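Local coordinates for protein retinol dehydratase (Spodoptera frugiperda, PDB 1FMJ) that converts retinol to anhydroretinol by dehydration and belongs to the cytosolic sulfotransferase family, binding retinol together with the nucleotide adenosine 3',5'-diphosphate, at residues M110-E115 with Y141-G146; K232-K237 with M243-Y248. All blocks are in the same frame, centred on the assembly; numbering follows the deposited sequence.

Contact 1: M110-E115 with Y141-G146; sequences MIYDPE and YSSRPG. Unlike the reference sequence in segment 141-146: Ser142 (reference Phe). With RTL (retinol), chain H.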
loop_
_atom_site.group_PDB
_atom_site.type_symbol
_atom_site.label_atom_id
_atom_site.label_comp_id
_atom_site.label_asym_id
_atom_site.label_seq_id
_atom_site.Cartn_x
_atom_site.Cartn_y
_atom_site.Cartn_z
ATOM N N MET A 110 -10.132 -5.050 -4.595
ATOM C CA MET A 110 -9.991 -4.820 -6.040
ATOM C C MET A 110 -9.080 -5.743 -6.845
ATOM O O MET A 110 -9.269 -5.900 -8.055
ATOM C CB MET A 110 -9.595 -3.362 -6.315
ATOM C CG MET A 110 -8.097 -3.067 -6.281
ATOM S SD MET A 110 -7.726 -1.449 -7.012
ATOM C CE MET A 110 -6.069 -1.120 -6.346
ATOM N N ILE A 111 -8.104 -6.370 -6.201
ATOM C CA ILE A 111 -7.197 -7.235 -6.948
ATOM C C ILE A 111 -7.870 -8.541 -7.345
ATOM O O ILE A 111 -7.345 -9.299 -8.158
ATOM C CB ILE A 111 -5.916 -7.541 -6.132
ATOM C CG1 ILE A 111 -4.857 -8.167 -7.037
ATOM C CG2 ILE A 111 -6.238 -8.456 -4.969
ATOM C CD1 ILE A 111 -3.475 -8.219 -6.405
ATOM N N TYR A 112 -9.049 -8.787 -6.791
ATOM C CA TYR A 112 -9.774 -10.025 -7.081
ATOM C C TYR A 112 -11.040 -9.829 -7.899
ATOM O O TYR A 112 -11.866 -8.989 -7.577
ATOM C CB TYR A 112 -10.134 -10.730 -5.773
ATOM C CG TYR A 112 -10.882 -12.037 -5.965
ATOM C CD1 TYR A 112 -10.292 -13.102 -6.649
ATOM C CD2 TYR A 112 -12.164 -12.218 -5.435
ATOM C CE1 TYR A 112 -10.954 -14.319 -6.799
ATOM C CE2 TYR A 112 -12.840 -13.433 -5.583
ATOM C CZ TYR A 112 -12.226 -14.477 -6.267
ATOM O OH TYR A 112 -12.873 -15.675 -6.438
ATOM N N ASP A 113 -11.193 -10.637 -8.943
ATOM C CA ASP A 113 -12.360 -10.588 -9.823
ATOM C C ASP A 113 -13.097 -11.933 -9.730
ATOM O O ASP A 113 -12.697 -12.903 -10.366
ATOM C CB ASP A 113 -11.886 -10.342 -11.256
ATOM C CG ASP A 113 -13.024 -10.103 -12.227
ATOM O OD1 ASP A 113 -12.730 -9.675 -13.361
ATOM O OD2 ASP A 113 -14.197 -10.345 -11.873
ATOM N N PRO A 114 -14.189 -12.001 -8.944
ATOM C CA PRO A 114 -14.968 -13.239 -8.774
ATOM C C PRO A 114 -15.303 -13.962 -10.077
ATOM O O PRO A 114 -15.306 -15.198 -10.139
ATOM C CB PRO A 114 -16.221 -12.760 -8.043
ATOM C CG PRO A 114 -15.716 -11.614 -7.229
ATOM C CD PRO A 114 -14.821 -10.887 -8.216
ATOM N N GLU A 115 -15.578 -13.181 -11.113
ATOM C CA GLU A 115 -15.920 -13.717 -12.424
ATOM C C GLU A 115 -14.794 -14.584 -12.985
ATOM O O GLU A 115 -15.016 -15.408 -13.875
ATOM C CB GLU A 115 -16.224 -12.554 -13.382
ATOM C CG GLU A 115 -16.866 -12.960 -14.708
ATOM C CD GLU A 115 -17.359 -11.764 -15.528
ATOM O OE1 GLU A 115 -17.890 -11.984 -16.636
ATOM O OE2 GLU A 115 -17.217 -10.610 -15.069
ATOM N N TYR A 141 -13.538 -13.356 1.267
ATOM C CA TYR A 141 -13.351 -12.092 1.967
ATOM C C TYR A 141 -12.976 -11.030 0.954
ATOM O O TYR A 141 -13.446 -9.899 1.020
ATOM C CB TYR A 141 -12.226 -12.216 2.991
ATOM C CG TYR A 141 -11.947 -10.939 3.760
ATOM C CD1 TYR A 141 -12.716 -10.592 4.874
ATOM C CD2 TYR A 141 -10.912 -10.083 3.379
ATOM C CE1 TYR A 141 -12.460 -9.425 5.592
ATOM C CE2 TYR A 141 -10.649 -8.910 4.090
ATOM C CZ TYR A 141 -11.427 -8.591 5.196
ATOM O OH TYR A 141 -11.177 -7.443 5.913
ATOM N N SER A 142 -12.125 -11.409 0.006
ATOM C CA SER A 142 -11.668 -10.477 -1.013
ATOM C C SER A 142 -12.759 -10.077 -2.005
ATOM O O SER A 142 -12.604 -9.108 -2.753
ATOM C CB SER A 142 -10.477 -11.077 -1.763
ATOM O OG SER A 142 -9.417 -11.351 -0.865
ATOM N N SER A 143 -13.860 -10.817 -2.005
ATOM C CA SER A 143 -14.978 -10.526 -2.899
ATOM C C SER A 143 -15.865 -9.445 -2.292
ATOM O O SER A 143 -16.769 -8.922 -2.946
ATOM C CB SER A 143 -15.813 -11.792 -3.133
ATOM O OG SER A 143 -15.026 -12.820 -3.720
ATOM N N ARG A 144 -15.601 -9.108 -1.038
ATOM C CA ARG A 144 -16.382 -8.099 -0.337
ATOM C C ARG A 144 -15.831 -6.689 -0.553
ATOM O O ARG A 144 -14.678 -6.407 -0.229
ATOM C CB ARG A 144 -16.383 -8.413 1.151
ATOM C CG ARG A 144 -16.808 -9.833 1.461
ATOM C CD ARG A 144 -16.500 -10.169 2.900
ATOM N NE ARG A 144 -17.212 -9.292 3.820
ATOM C CZ ARG A 144 -16.953 -9.218 5.120
ATOM N NH1 ARG A 144 -15.995 -9.971 5.645
ATOM N NH2 ARG A 144 -17.655 -8.396 5.895
ATOM N N PRO A 145 -16.649 -5.783 -1.106
ATOM C CA PRO A 145 -16.173 -4.413 -1.331
ATOM C C PRO A 145 -15.602 -3.813 -0.041
ATOM O O PRO A 145 -16.076 -4.109 1.059
ATOM C CB PRO A 145 -17.427 -3.689 -1.801
ATOM C CG PRO A 145 -18.161 -4.782 -2.558
ATOM C CD PRO A 145 -18.013 -5.965 -1.629
ATOM N N GLY A 146 -14.578 -2.978 -0.179
ATOM C CA GLY A 146 -13.966 -2.368 0.987
ATOM C C GLY A 146 -14.933 -1.556 1.829
ATOM O O GLY A 146 -14.881 -1.599 3.064
HETATM C C1 RTL H . -3.895 -13.449 -5.092
HETATM C C2 RTL H . -4.640 -13.905 -6.388
HETATM C C3 RTL H . -6.155 -13.928 -6.228
HETATM C C4 RTL H . -7.102 -13.655 -5.061
HETATM C C5 RTL H . -6.203 -13.244 -3.892
HETATM C C6 RTL H . -4.804 -13.130 -3.846
HETATM C C7 RTL H . -4.068 -12.701 -2.627
HETATM C C8 RTL H . -3.895 -11.399 -2.254
HETATM C C9 RTL H . -3.168 -10.965 -1.053
HETATM C C10 RTL H . -3.080 -9.606 -0.815
HETATM C C11 RTL H . -2.426 -8.868 0.288
HETATM C C12 RTL H . -1.650 -7.835 -0.184
HETATM C C13 RTL H . -0.792 -6.795 0.419
HETATM C C14 RTL H . -0.028 -5.783 -0.091
HETATM C C15 RTL H . -0.617 -4.439 -0.209
HETATM O O1 RTL H . -0.445 -3.699 0.925
HETATM C C16 RTL H . -3.131 -12.228 -5.643
HETATM C C17 RTL H . -2.887 -14.588 -4.870
HETATM C C18 RTL H . -7.073 -12.972 -2.656
HETATM C C19 RTL H . -2.538 -12.014 -0.118
HETATM C C20 RTL H . -0.851 -7.009 1.941
HETATM O O HOH W 1 -13.519 -8.515 -5.197
#

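Contact 2: K232-K237 with M243-Y248; sequences KEAWAK and MLFLFY. With A3P (adenosine-3'-5'-diphosphate), chain G.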
loop_
_atom_site.group_PDB
_atom_site.type_symbol
_atom_site.label_atom_id
_atom_site.label_comp_id
_atom_site.label_asym_id
_atom_site.label_seq_id
_atom_site.Cartn_x
_atom_site.Cartn_y
_atom_site.Cartn_z
ATOM N N LYS A 232 1.579 13.791 -4.525
ATOM C CA LYS A 232 1.241 15.210 -4.522
ATOM C C LYS A 232 -0.097 15.529 -3.855
ATOM O O LYS A 232 -0.219 16.530 -3.162
ATOM C CB LYS A 232 1.277 15.766 -5.951
ATOM C CG LYS A 232 2.683 15.768 -6.532
ATOM C CD LYS A 232 2.777 16.561 -7.814
ATOM C CE LYS A 232 4.221 16.657 -8.260
ATOM N NZ LYS A 232 4.362 17.568 -9.412
ATOM N N GLU A 233 -1.091 14.673 -4.053
ATOM C CA GLU A 233 -2.400 14.896 -3.447
ATOM C C GLU A 233 -2.329 14.931 -1.930
ATOM O O GLU A 233 -3.035 15.703 -1.286
ATOM C CB GLU A 233 -3.378 13.810 -3.874
ATOM C CG GLU A 233 -4.018 14.050 -5.220
ATOM C CD GLU A 233 -5.127 13.059 -5.491
ATOM O OE1 GLU A 233 -5.776 12.640 -4.511
ATOM O OE2 GLU A 233 -5.358 12.706 -6.673
ATOM N N ALA A 234 -1.478 14.086 -1.357
ATOM C CA ALA A 234 -1.329 14.041 0.092
ATOM C C ALA A 234 -0.432 15.176 0.535
ATOM O O ALA A 234 -0.660 15.791 1.576
ATOM C CB ALA A 234 -0.728 12.714 0.520
ATOM N N TRP A 235 0.592 15.444 -0.265
ATOM C CA TRP A 235 1.540 16.505 0.028
ATOM C C TRP A 235 0.842 17.862 0.085
ATOM O O TRP A 235 1.214 18.719 0.879
ATOM C CB TRP A 235 2.638 16.525 -1.033
ATOM C CG TRP A 235 3.701 17.563 -0.793
ATOM C CD1 TRP A 235 3.881 18.723 -1.488
ATOM C CD2 TRP A 235 4.730 17.529 0.204
ATOM N NE1 TRP A 235 4.960 19.411 -0.990
ATOM C CE2 TRP A 235 5.501 18.702 0.049
ATOM C CE3 TRP A 235 5.076 16.623 1.212
ATOM C CZ2 TRP A 235 6.597 18.994 0.863
ATOM C CZ3 TRP A 235 6.172 16.914 2.027
ATOM C CH2 TRP A 235 6.917 18.089 1.846
ATOM N N ALA A 236 -0.173 18.040 -0.753
ATOM C CA ALA A 236 -0.924 19.293 -0.792
ATOM C C ALA A 236 -1.774 19.475 0.467
ATOM O O ALA A 236 -2.108 20.598 0.837
ATOM C CB ALA A 236 -1.812 19.332 -2.036
ATOM N N LYS A 237 -2.113 18.366 1.124
ATOM C CA LYS A 237 -2.929 18.398 2.337
ATOM C C LYS A 237 -2.139 18.253 3.635
ATOM O O LYS A 237 -2.734 18.174 4.707
ATOM C CB LYS A 237 -3.973 17.284 2.297
ATOM C CG LYS A 237 -5.134 17.513 1.363
ATOM C CD LYS A 237 -6.176 18.394 2.010
ATOM C CE LYS A 237 -7.475 18.371 1.229
ATOM N NZ LYS A 237 -8.565 19.038 2.008
ATOM N N MET A 243 -3.715 15.487 9.140
ATOM C CA MET A 243 -2.845 14.801 8.195
ATOM C C MET A 243 -1.402 14.837 8.672
ATOM O O MET A 243 -0.904 15.883 9.085
ATOM C CB MET A 243 -2.932 15.444 6.809
ATOM C CG MET A 243 -1.822 15.008 5.843
ATOM S SD MET A 243 -1.875 13.251 5.378
ATOM C CE MET A 243 -2.810 13.345 3.885
ATOM N N LEU A 244 -0.741 13.684 8.615
ATOM C CA LEU A 244 0.655 13.581 9.011
ATOM C C LEU A 244 1.421 12.925 7.871
ATOM O O LEU A 244 1.347 11.708 7.682
ATOM C CB LEU A 244 0.805 12.745 10.291
ATOM C CG LEU A 244 2.254 12.456 10.710
ATOM C CD1 LEU A 244 2.965 13.759 11.026
ATOM C CD2 LEU A 244 2.284 11.533 11.922
ATOM N N PHE A 245 2.136 13.740 7.103
ATOM C CA PHE A 245 2.929 13.253 5.979
ATOM C C PHE A 245 4.307 12.875 6.514
ATOM O O PHE A 245 4.969 13.690 7.150
ATOM C CB PHE A 245 3.084 14.362 4.933
ATOM C CG PHE A 245 3.499 13.876 3.572
ATOM C CD1 PHE A 245 2.556 13.728 2.559
ATOM C CD2 PHE A 245 4.839 13.617 3.285
ATOM C CE1 PHE A 245 2.930 13.338 1.280
ATOM C CE2 PHE A 245 5.229 13.224 2.005
ATOM C CZ PHE A 245 4.272 13.086 0.996
ATOM N N LEU A 246 4.735 11.640 6.259
ATOM C CA LEU A 246 6.035 11.184 6.718
ATOM C C LEU A 246 6.793 10.516 5.583
ATOM O O LEU A 246 6.200 10.082 4.594
ATOM C CB LEU A 246 5.879 10.185 7.870
ATOM C CG LEU A 246 5.137 10.637 9.128
ATOM C CD1 LEU A 246 5.063 9.480 10.107
ATOM C CD2 LEU A 246 5.863 11.840 9.756
ATOM N N PHE A 247 8.110 10.436 5.729
ATOM C CA PHE A 247 8.948 9.796 4.728
ATOM C C PHE A 247 9.566 8.540 5.323
ATOM O O PHE A 247 10.109 8.568 6.427
ATOM C CB PHE A 247 10.062 10.734 4.254
ATOM C CG PHE A 247 9.581 11.861 3.385
ATOM C CD1 PHE A 247 9.387 13.128 3.911
ATOM C CD2 PHE A 247 9.325 11.652 2.035
ATOM C CE1 PHE A 247 8.946 14.175 3.106
ATOM C CE2 PHE A 247 8.883 12.691 1.224
ATOM C CZ PHE A 247 8.695 13.954 1.761
ATOM N N TYR A 248 9.485 7.440 4.583
ATOM C CA TYR A 248 10.025 6.164 5.033
ATOM C C TYR A 248 11.488 6.286 5.457
ATOM O O TYR A 248 11.928 5.640 6.404
ATOM C CB TYR A 248 9.891 5.136 3.915
ATOM C CG TYR A 248 10.625 3.841 4.174
ATOM C CD1 TYR A 248 10.149 2.912 5.102
ATOM C CD2 TYR A 248 11.800 3.549 3.496
ATOM C CE1 TYR A 248 10.836 1.717 5.339
ATOM C CE2 TYR A 248 12.487 2.368 3.724
ATOM C CZ TYR A 248 12.004 1.459 4.639
ATOM O OH TYR A 248 12.692 0.284 4.831
HETATM P P1 A3P G . 11.704 -3.283 1.121
HETATM O O1P A3P G . 11.066 -4.068 0.049
HETATM O O2P A3P G . 12.407 -4.154 2.085
HETATM O O3P A3P G . 12.646 -2.307 0.552
HETATM P P2 A3P G . 4.575 -1.427 2.927
HETATM O O4P A3P G . 4.302 -1.860 4.307
HETATM O O5P A3P G . 3.959 -0.110 2.660
HETATM O O6P A3P G . 4.075 -2.454 1.968
HETATM O "O5'" A3P G . 6.136 -1.282 2.737
HETATM C "C5'" A3P G . 7.015 -2.384 2.897
HETATM C "C4'" A3P G . 8.474 -1.921 2.937
HETATM O "O4'" A3P G . 8.787 -1.551 4.310
HETATM C "C3'" A3P G . 9.454 -3.042 2.585
HETATM O "O3'" A3P G . 10.586 -2.461 1.896
HETATM C "C2'" A3P G . 9.720 -3.642 3.950
HETATM O "O2'" A3P G . 10.794 -4.568 4.078
HETATM C "C1'" A3P G . 9.859 -2.376 4.781
HETATM N N9 A3P G . 9.714 -2.624 6.221
HETATM C C8 A3P G . 8.744 -3.347 6.898
HETATM N N7 A3P G . 8.889 -3.383 8.196
HETATM C C5 A3P G . 10.036 -2.631 8.414
HETATM C C6 A3P G . 10.763 -2.260 9.598
HETATM N N6 A3P G . 10.395 -2.631 10.828
HETATM N N1 A3P G . 11.903 -1.473 9.453
HETATM C C2 A3P G . 12.314 -1.069 8.207
HETATM N N3 A3P G . 11.710 -1.357 7.013
HETATM C C4 A3P G . 10.570 -2.146 7.191
#

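Contact 1: M110-E115 with Y141-G146
Tyr112 reaches across to Ser142 and Ser143, near the end of helix 132-142, and its side chain meets Ser142, retinol and Ser143 in turn. Tyr112 CB packs against Ser142 CB at 4.0 Å. With CG anti to the backbone N (chi1 -180°), the ring extends between the helix end and the bound retinol. On one flank Tyr112 CD1 touches C4 in the ring of retinol at 3.6 Å; on the other Tyr112 CE2 comes to 2.9 Å from Ser143 OG, which lies at the ring edge, in its plane. That hydroxyl is hydrogen-bonded to Leu139 O in the preceding turn, and the tyrosine adds a close edge contact to it. The backbone N of Pro114 lies over one face of the phenol ring, displaced toward the rim, while Pro114 CG rests 3.8 Å from Ser143 OG. A water lies within hydrogen-bonding distance of both backbones, 2.9 Å from Tyr112 O and 2.7 Å from Ser142 O. Ser142, which replaces the Phe of the reference sequence, turns OG back to Leu138 O, and Ser142 OG approaches retinol C18 at 3.4 Å. Tyr112 and Ser142 thus form part of the retinol pocket. The contact joins the loop after strand 104-105 to the end of helix 132-142, just ahead of helix 146-152, with Met110 and Ile111 packing on strand 43-46.

Contact 2: K232-K237 with M243-Y248
Aromatic packing dominates the meeting of Trp235 with Phe245. The six-membered ring of the indole presents its edge to the face of the phenylalanine in a T-shaped pair, with centroids 4.9 Å apart and planes at 77°. Trp235 CE3 stands over the centre of the Phe245 ring, 3.5 Å from Phe245 CE2. Both side chains carry CG anti to their backbone N (chi1 -178° for Trp235), which extends the indole alongside the helix toward the strand and sends the phenyl ring out to meet it. Farther along the strand, Phe247 touches the same indole, its CZ lying 3.9 Å from Trp235 CZ3.

Apolar contacts of Ala234 and Met243 extend the interface. Ala234 CB sits at the edge of the Phe245 ring, 3.8 Å from Phe245 CE1, and also meets the methyl of Met243, whose CE is 4.0 Å away. Bends at chi2 and chi3 fold the methionine chain back toward the helix. Met243 CB lies 3.5 Å from Lys237 O, a van der Waals contact with the backbone of Lys237.

Polar bonding is directed elsewhere. Trp235 NE1 is hydrogen-bonded to Asp343 OD1, Arg238 makes a cation-pi contact with the indole, and strand 243-247 pairs through its backbone with strand 179-184. Just after the strand, Tyr248 OH donates to N3 of adenosine-3'-5'-diphosphate over 2.9 Å.

Helix 227-235 thus packs on an edge strand of the five-stranded parallel sheet of the sulfotransferase domain, a member of the P-loop NTPase clan. Cohesion here comes from dispersion and from aromatic C-H groups directed at a ring face, while the polar link to the nucleotide, made by the residue after the strand, lies beyond this apolar interface.

How the contacts relate
Contact 1 and contact 2 lie on opposite sides of the chain's centre, their own centres 28 Å apart and their nearest atoms about 14 Å apart, so they do not touch. They follow one another along the chain, and each has a residue at a bound ligand. Contact 1 lines the retinol pocket directly, at the ring end of the ligand, whereas contact 2 is packing away from the sites, linked to the nucleotide only through Tyr248, which follows strand 243-247. Retinol runs from contact 1 toward the nucleotide, its hydroxyl end hydrogen-bonded to Lys162 and His164; retinol O1 is 4.8 Å from A3P O6P.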